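Local coordinates for protein beta-glucanase (Bacteroides thetaiotaomicron, PDB 6EUG) that probably hydrolyses beta-1,3-linked galactosides of arabinogalactan, with this chain forming the family 43 glycoside hydrolase module of a longer protein, at residues T282-N287 / D338-K343; K33-T38 / Y350-V355. All blocks are in the same frame, centred on the assembly; numbering follows the deposited sequence.

Contact 1: residues T282-N287 / D338-K343. With GIM (glucoimidazole), chain B.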
loop_
_atom_site.group_PDB
_atom_site.type_symbol
_atom_site.label_atom_id
_atom_site.label_comp_id
_atom_site.label_asym_id
_atom_site.label_seq_id
_atom_site.Cartn_x
_atom_site.Cartn_y
_atom_site.Cartn_z
ATOM N N THR A 282 5.886 -9.383 -10.110
ATOM C CA THR A 282 7.106 -10.118 -10.519
ATOM C C THR A 282 8.116 -10.258 -9.383
ATOM O O THR A 282 9.310 -10.020 -9.576
ATOM C CB THR A 282 7.771 -9.437 -11.728
ATOM O OG1 THR A 282 8.080 -8.067 -11.411
ATOM C CG2 THR A 282 6.824 -9.487 -12.940
ATOM N N GLY A 283 7.644 -10.642 -8.195
ATOM C CA GLY A 283 8.534 -10.814 -7.046
ATOM C C GLY A 283 9.241 -9.514 -6.723
ATOM O O GLY A 283 8.625 -8.445 -6.789
ATOM N N TRP A 284 10.532 -9.612 -6.391
ATOM C CA TRP A 284 11.366 -8.454 -6.105
ATOM C C TRP A 284 11.849 -7.715 -7.369
ATOM O O TRP A 284 12.478 -6.637 -7.273
ATOM C CB TRP A 284 12.592 -8.881 -5.264
ATOM C CG TRP A 284 12.305 -9.452 -3.897
ATOM C CD1 TRP A 284 12.526 -10.751 -3.500
ATOM C CD2 TRP A 284 11.820 -8.761 -2.730
ATOM N NE1 TRP A 284 12.197 -10.905 -2.184
ATOM C CE2 TRP A 284 11.757 -9.709 -1.681
ATOM C CE3 TRP A 284 11.415 -7.450 -2.474
ATOM C CZ2 TRP A 284 11.293 -9.384 -0.385
ATOM C CZ3 TRP A 284 10.952 -7.120 -1.175
ATOM C CH2 TRP A 284 10.899 -8.091 -0.155
ATOM N N ASP A 285 11.605 -8.294 -8.547
ATOM C CA ASP A 285 12.112 -7.726 -9.788
ATOM C C ASP A 285 11.273 -6.505 -10.170
ATOM O O ASP A 285 10.031 -6.577 -10.129
ATOM C CB ASP A 285 12.072 -8.735 -10.914
ATOM C CG ASP A 285 12.977 -9.927 -10.649
ATOM O OD1 ASP A 285 14.074 -9.715 -10.085
ATOM O OD2 ASP A 285 12.577 -11.062 -10.988
ATOM N N PRO A 286 11.944 -5.402 -10.570
ATOM C CA PRO A 286 11.213 -4.246 -11.083
ATOM C C PRO A 286 10.488 -4.590 -12.385
ATOM O O PRO A 286 10.938 -5.468 -13.119
ATOM C CB PRO A 286 12.299 -3.186 -11.303
ATOM C CG PRO A 286 13.533 -3.729 -10.716
ATOM C CD PRO A 286 13.393 -5.194 -10.640
ATOM N N ASN A 287 9.365 -3.908 -12.632
ATOM C CA ASN A 287 8.562 -4.101 -13.845
ATOM C C ASN A 287 7.956 -2.747 -14.277
ATOM O O ASN A 287 8.274 -1.735 -13.682
ATOM C CB ASN A 287 7.506 -5.198 -13.577
ATOM C CG ASN A 287 6.559 -4.858 -12.402
ATOM O OD1 ASN A 287 5.912 -3.787 -12.407
ATOM N ND2 ASN A 287 6.458 -5.764 -11.403
ATOM N N ASP A 338 10.384 2.207 -3.492
ATOM C CA ASP A 338 11.501 1.398 -2.944
ATOM C C ASP A 338 12.376 0.865 -4.076
ATOM O O ASP A 338 11.842 0.520 -5.158
ATOM C CB ASP A 338 10.948 0.231 -2.129
ATOM C CG ASP A 338 10.204 0.705 -0.914
ATOM O OD1 ASP A 338 10.861 1.259 0.030
ATOM O OD2 ASP A 338 8.969 0.530 -0.900
ATOM N N MET A 339 13.701 0.821 -3.869
ATOM C CA MET A 339 14.618 0.128 -4.785
ATOM C C MET A 339 15.150 -1.125 -4.056
ATOM O O MET A 339 16.100 -1.032 -3.267
ATOM C CB MET A 339 15.736 1.102 -5.183
ATOM C CG MET A 339 16.613 0.700 -6.348
ATOM S SD MET A 339 17.915 1.919 -6.692
ATOM C CE MET A 339 16.968 3.345 -6.647
ATOM N N TRP A 340 14.496 -2.271 -4.262
ATOM C CA TRP A 340 14.696 -3.429 -3.396
ATOM C C TRP A 340 16.022 -4.141 -3.708
ATOM O O TRP A 340 16.356 -4.338 -4.891
ATOM C CB TRP A 340 13.559 -4.449 -3.536
ATOM C CG TRP A 340 12.198 -3.960 -3.112
ATOM C CD1 TRP A 340 11.151 -3.728 -3.925
ATOM C CD2 TRP A 340 11.750 -3.691 -1.782
ATOM N NE1 TRP A 340 10.072 -3.325 -3.197
ATOM C CE2 TRP A 340 10.428 -3.241 -1.879
ATOM C CE3 TRP A 340 12.379 -3.703 -0.524
ATOM C CZ2 TRP A 340 9.674 -2.915 -0.776
ATOM C CZ3 TRP A 340 11.640 -3.392 0.590
ATOM C CH2 TRP A 340 10.299 -2.951 0.463
ATOM N N ARG A 341 16.738 -4.530 -2.643
ATOM C CA ARG A 341 17.949 -5.387 -2.730
ATOM C C ARG A 341 17.666 -6.679 -1.971
ATOM O O ARG A 341 17.916 -6.774 -0.764
ATOM C CB ARG A 341 19.163 -4.680 -2.142
ATOM C CG ARG A 341 19.570 -3.496 -2.978
ATOM C CD ARG A 341 20.882 -2.910 -2.531
ATOM N NE ARG A 341 21.297 -1.855 -3.458
ATOM C CZ ARG A 341 22.552 -1.491 -3.698
ATOM N NH1 ARG A 341 23.587 -2.091 -3.091
ATOM N NH2 ARG A 341 22.772 -0.518 -4.568
ATOM N N PRO A 342 17.091 -7.669 -2.646
ATOM C CA PRO A 342 16.605 -8.876 -1.912
ATOM C C PRO A 342 17.697 -9.677 -1.159
ATOM O O PRO A 342 17.395 -10.330 -0.165
ATOM C CB PRO A 342 15.953 -9.725 -3.009
ATOM C CG PRO A 342 16.469 -9.187 -4.295
ATOM C CD PRO A 342 16.824 -7.746 -4.086
ATOM N N LYS A 343 18.940 -9.590 -1.630
ATOM C CA LYS A 343 20.077 -10.246 -0.977
ATOM C C LYS A 343 20.528 -9.524 0.340
ATOM O O LYS A 343 21.235 -10.120 1.149
ATOM C CB LYS A 343 21.239 -10.383 -1.976
HETATM C C1 GIM B . 5.881 -8.264 -3.244
HETATM C C2 GIM B . 5.348 -7.125 -2.464
HETATM N N10 GIM B . 6.836 -9.121 -2.843
HETATM C C3 GIM B . 6.295 -6.813 -1.290
HETATM C C4 GIM B . 6.714 -8.147 -0.603
HETATM C C5 GIM B . 7.572 -8.997 -1.554
HETATM C C6 GIM B . 7.931 -10.365 -0.977
HETATM C C7 GIM B . 6.139 -9.737 -4.855
HETATM C C8 GIM B . 7.023 -10.032 -3.836
HETATM N N1 GIM B . 5.445 -8.641 -4.472
HETATM O O3 GIM B . 5.642 -5.981 -0.320
HETATM O O2 GIM B . 5.033 -6.046 -3.383
HETATM O O4 GIM B . 5.591 -8.931 -0.123
HETATM O O6 GIM B . 6.772 -11.188 -0.884
HETATM O O HOH W 1 15.036 -5.846 -6.950
#
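W284 meets W340 in a tilted T-shaped stack: the edge of its six-membered ring points at one face of W340, with the planes at 62° and W284 CZ3 3.6 Å from W340 CD2. CB of D338 lies over the rim of the other face of W340, and the NE1 of W340 is hydrogen-bonded to OE1 of Q320, which also binds the ligand. A CH-pi contact comes from P342, whose CB sits over the five-membered ring of W284, 3.8 Å from its centroid and 21° off the normal. On the opposite face of W284 lies glucoimidazole, its C6 3.6 Å from W284 CZ2. With CG beside the backbone N (chi1 -63°), the indole stands between proline and ligand.

The polar link is indirect. One water donates to W284 O at 2.7 Å and to W340 O at 2.9 Å. Within 282-287, a type II' turn runs from T282 to D285, with G283, at positive phi, as its second residue; T282 OG1 donates to D285 O (2.8 Å) and accepts a nearly straight bond from N287 ND2 (2.8 Å).

Packed by W340 and P342, W284 thus offers the ligand an apolar face, while hydrogen bonds to glucoimidazole come from E110, R111, D214 and Q320.

Contact 2: residues K33-T38 / Y350-V355; sequences KVWRDT and YIWLPV
W35, from the N-terminal part of the chain, stands perpendicular to W352, more than 300 residues later: its six-membered ring is directed edge-on at the five-membered ring of W352, centroids 5.0 Å apart and planes at 90°. The touching edge is CZ3 and CH2; W35 CH2 lies 3.7 Å from W352 CD2, and CZ3 projects over the middle of the W352 indole. The small second torsion of W35 (chi2 -4°) turns its benzo edge to that face.

Y350 approaches W35 differently. Its CB sits over the face of the W35 six-membered ring, 4.1 Å from the centroid, in a CH-pi contact, while the tyrosine ring itself is inclined at 45°. Outside the two segments, Y350 OH is hydrogen-bonded to I43 O and W35 NE1 to A30 O, so both aromatic residues also have polar holds.

No hydrogen bond joins the segments directly; a water donates to K33 O at 2.6 Å and accepts from Y350 N at 2.8 Å.

W59 of the first sheet adds its ring against both Y350 and W352. The resulting aromatic cluster packs the N-terminal segment against strand 349-357 of the last sheet, consistent with the place where the five-bladed beta-propeller of family 43 closes.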
loop_
_atom_site.group_PDB
_atom_site.type_symbol
_atom_site.label_atom_id
_atom_site.label_comp_id
_atom_site.label_asym_id
_atom_site.label_seq_id
_atom_site.Cartn_x
_atom_site.Cartn_y
_atom_site.Cartn_z
ATOM N N LYS A 33 20.724 6.656 -3.516
ATOM C CA LYS A 33 21.904 6.739 -2.646
ATOM C C LYS A 33 21.563 6.286 -1.229
ATOM O O LYS A 33 20.404 6.132 -0.880
ATOM C CB LYS A 33 22.470 8.152 -2.601
ATOM C CG LYS A 33 22.767 8.777 -3.950
ATOM C CD LYS A 33 23.876 8.049 -4.650
ATOM C CE LYS A 33 24.287 8.794 -5.906
ATOM N NZ LYS A 33 25.153 7.919 -6.732
ATOM N N VAL A 34 22.599 6.060 -0.420
ATOM C CA VAL A 34 22.404 5.738 1.007
ATOM C C VAL A 34 21.959 6.978 1.771
ATOM O O VAL A 34 22.694 7.981 1.795
ATOM C CB VAL A 34 23.702 5.172 1.615
ATOM C CG1 VAL A 34 23.530 4.893 3.103
ATOM C CG2 VAL A 34 24.159 3.915 0.885
ATOM N N TRP A 35 20.780 6.938 2.411
ATOM C CA TRP A 35 20.312 8.059 3.232
ATOM C C TRP A 35 20.466 7.711 4.709
ATOM O O TRP A 35 20.139 6.586 5.112
ATOM C CB TRP A 35 18.838 8.407 2.966
ATOM C CG TRP A 35 18.498 8.815 1.538
ATOM C CD1 TRP A 35 19.367 8.978 0.493
ATOM C CD2 TRP A 35 17.199 9.143 1.033
ATOM N NE1 TRP A 35 18.685 9.339 -0.636
ATOM C CE2 TRP A 35 17.353 9.466 -0.335
ATOM C CE3 TRP A 35 15.908 9.174 1.597
ATOM C CZ2 TRP A 35 16.259 9.810 -1.157
ATOM C CZ3 TRP A 35 14.816 9.520 0.775
ATOM C CH2 TRP A 35 15.012 9.844 -0.580
ATOM N N ARG A 36 20.933 8.683 5.500
ATOM C CA ARG A 36 21.176 8.514 6.926
ATOM C C ARG A 36 20.398 9.504 7.763
ATOM O O ARG A 36 20.109 10.629 7.317
ATOM C CB ARG A 36 22.674 8.696 7.191
ATOM C CG ARG A 36 23.480 7.471 6.758
ATOM C CD ARG A 36 24.954 7.801 6.656
ATOM N NE ARG A 36 25.677 6.733 6.002
ATOM C CZ ARG A 36 26.026 5.582 6.563
ATOM N NH1 ARG A 36 25.742 5.309 7.841
ATOM N NH2 ARG A 36 26.678 4.684 5.838
ATOM N N ASP A 37 20.110 9.096 9.006
ATOM C CA ASP A 37 19.374 9.925 9.919
ATOM C C ASP A 37 20.315 10.938 10.613
ATOM O O ASP A 37 21.503 11.015 10.312
ATOM C CB ASP A 37 18.515 9.064 10.897
ATOM C CG ASP A 37 19.350 8.216 11.874
ATOM O OD1 ASP A 37 20.509 8.564 12.114
ATOM O OD2 ASP A 37 18.830 7.192 12.412
ATOM N N THR A 38 19.767 11.729 11.519
ATOM C CA THR A 38 20.541 12.735 12.261
ATOM C C THR A 38 21.622 12.177 13.177
ATOM O O THR A 38 22.545 12.905 13.534
ATOM C CB THR A 38 19.618 13.667 13.071
ATOM O OG1 THR A 38 18.774 12.899 13.953
ATOM C CG2 THR A 38 18.763 14.516 12.118
ATOM N N TYR A 350 15.808 4.309 -1.656
ATOM C CA TYR A 350 14.551 5.061 -1.820
ATOM C C TYR A 350 14.612 5.910 -3.092
ATOM O O TYR A 350 15.651 6.552 -3.370
ATOM C CB TYR A 350 14.298 5.905 -0.553
ATOM C CG TYR A 350 14.403 5.099 0.725
ATOM C CD1 TYR A 350 13.451 4.138 1.057
ATOM C CD2 TYR A 350 15.450 5.310 1.623
ATOM C CE1 TYR A 350 13.556 3.389 2.222
ATOM C CE2 TYR A 350 15.575 4.560 2.765
ATOM C CZ TYR A 350 14.619 3.630 3.084
ATOM O OH TYR A 350 14.765 2.905 4.204
ATOM N N ILE A 351 13.518 5.912 -3.879
ATOM C CA ILE A 351 13.378 6.805 -5.044
ATOM C C ILE A 351 12.239 7.782 -4.765
ATOM O O ILE A 351 11.103 7.354 -4.593
ATOM C CB ILE A 351 13.070 6.050 -6.354
ATOM C CG1 ILE A 351 14.228 5.126 -6.728
ATOM C CG2 ILE A 351 12.692 7.005 -7.491
ATOM C CD1 ILE A 351 13.807 4.000 -7.650
ATOM N N TRP A 352 12.569 9.077 -4.676
ATOM C CA TRP A 352 11.586 10.135 -4.484
ATOM C C TRP A 352 11.741 11.127 -5.644
ATOM O O TRP A 352 12.862 11.638 -5.885
ATOM C CB TRP A 352 11.764 10.854 -3.139
ATOM C CG TRP A 352 11.438 10.110 -1.876
ATOM C CD1 TRP A 352 11.249 8.755 -1.699
ATOM C CD2 TRP A 352 11.417 10.674 -0.560
ATOM N NE1 TRP A 352 11.033 8.476 -0.367
ATOM C CE2 TRP A 352 11.126 9.625 0.350
ATOM C CE3 TRP A 352 11.561 11.970 -0.065
ATOM C CZ2 TRP A 352 11.009 9.831 1.738
ATOM C CZ3 TRP A 352 11.430 12.175 1.330
ATOM C CH2 TRP A 352 11.164 11.107 2.204
ATOM N N LEU A 353 10.642 11.383 -6.369
ATOM C CA LEU A 353 10.653 12.235 -7.582
ATOM C C LEU A 353 9.358 13.081 -7.628
ATOM O O LEU A 353 8.276 12.585 -7.248
ATOM C CB LEU A 353 10.759 11.389 -8.871
ATOM C CG LEU A 353 12.039 10.523 -9.012
ATOM C CD1 LEU A 353 11.874 9.484 -10.100
ATOM C CD2 LEU A 353 13.247 11.404 -9.274
ATOM N N PRO A 354 9.438 14.338 -8.071
ATOM C CA PRO A 354 8.199 15.132 -8.276
ATOM C C PRO A 354 7.268 14.499 -9.327
ATOM O O PRO A 354 7.739 13.931 -10.331
ATOM C CB PRO A 354 8.733 16.494 -8.812
ATOM C CG PRO A 354 10.156 16.511 -8.439
ATOM C CD PRO A 354 10.635 15.099 -8.508
ATOM N N VAL A 355 5.969 14.587 -9.077
ATOM C CA VAL A 355 4.973 14.328 -10.113
ATOM C C VAL A 355 4.748 15.603 -10.948
ATOM O O VAL A 355 4.423 16.673 -10.415
ATOM C CB VAL A 355 3.631 13.856 -9.494
ATOM C CG1 VAL A 355 2.641 13.466 -10.588
ATOM C CG2 VAL A 355 3.859 12.664 -8.562
HETATM O O HOH W 2 17.880 6.154 -1.287
#

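How the contacts relate
Along the chain the order is 33-38, 282-287, 338-343, 350-355, so both segments of contact 1 fall between those of contact 2. The centres are about 17 Å apart, yet the contacts touch: strands 332-339 and 349-357 are antiparallel neighbours in the last sheet, and the side chains of M339 and I351 meet. From this shared hairpin the two contacts reach different parts of the propeller. Contact 1 joins the loop that follows strand 332-339 to the loop between strands 273-279 and 290-294 of the preceding sheet, beside the ligand; contact 2 ties strand 349-357 to the N-terminal segment. The last blade thus probably links the ligand side of the propeller to the place where it closes.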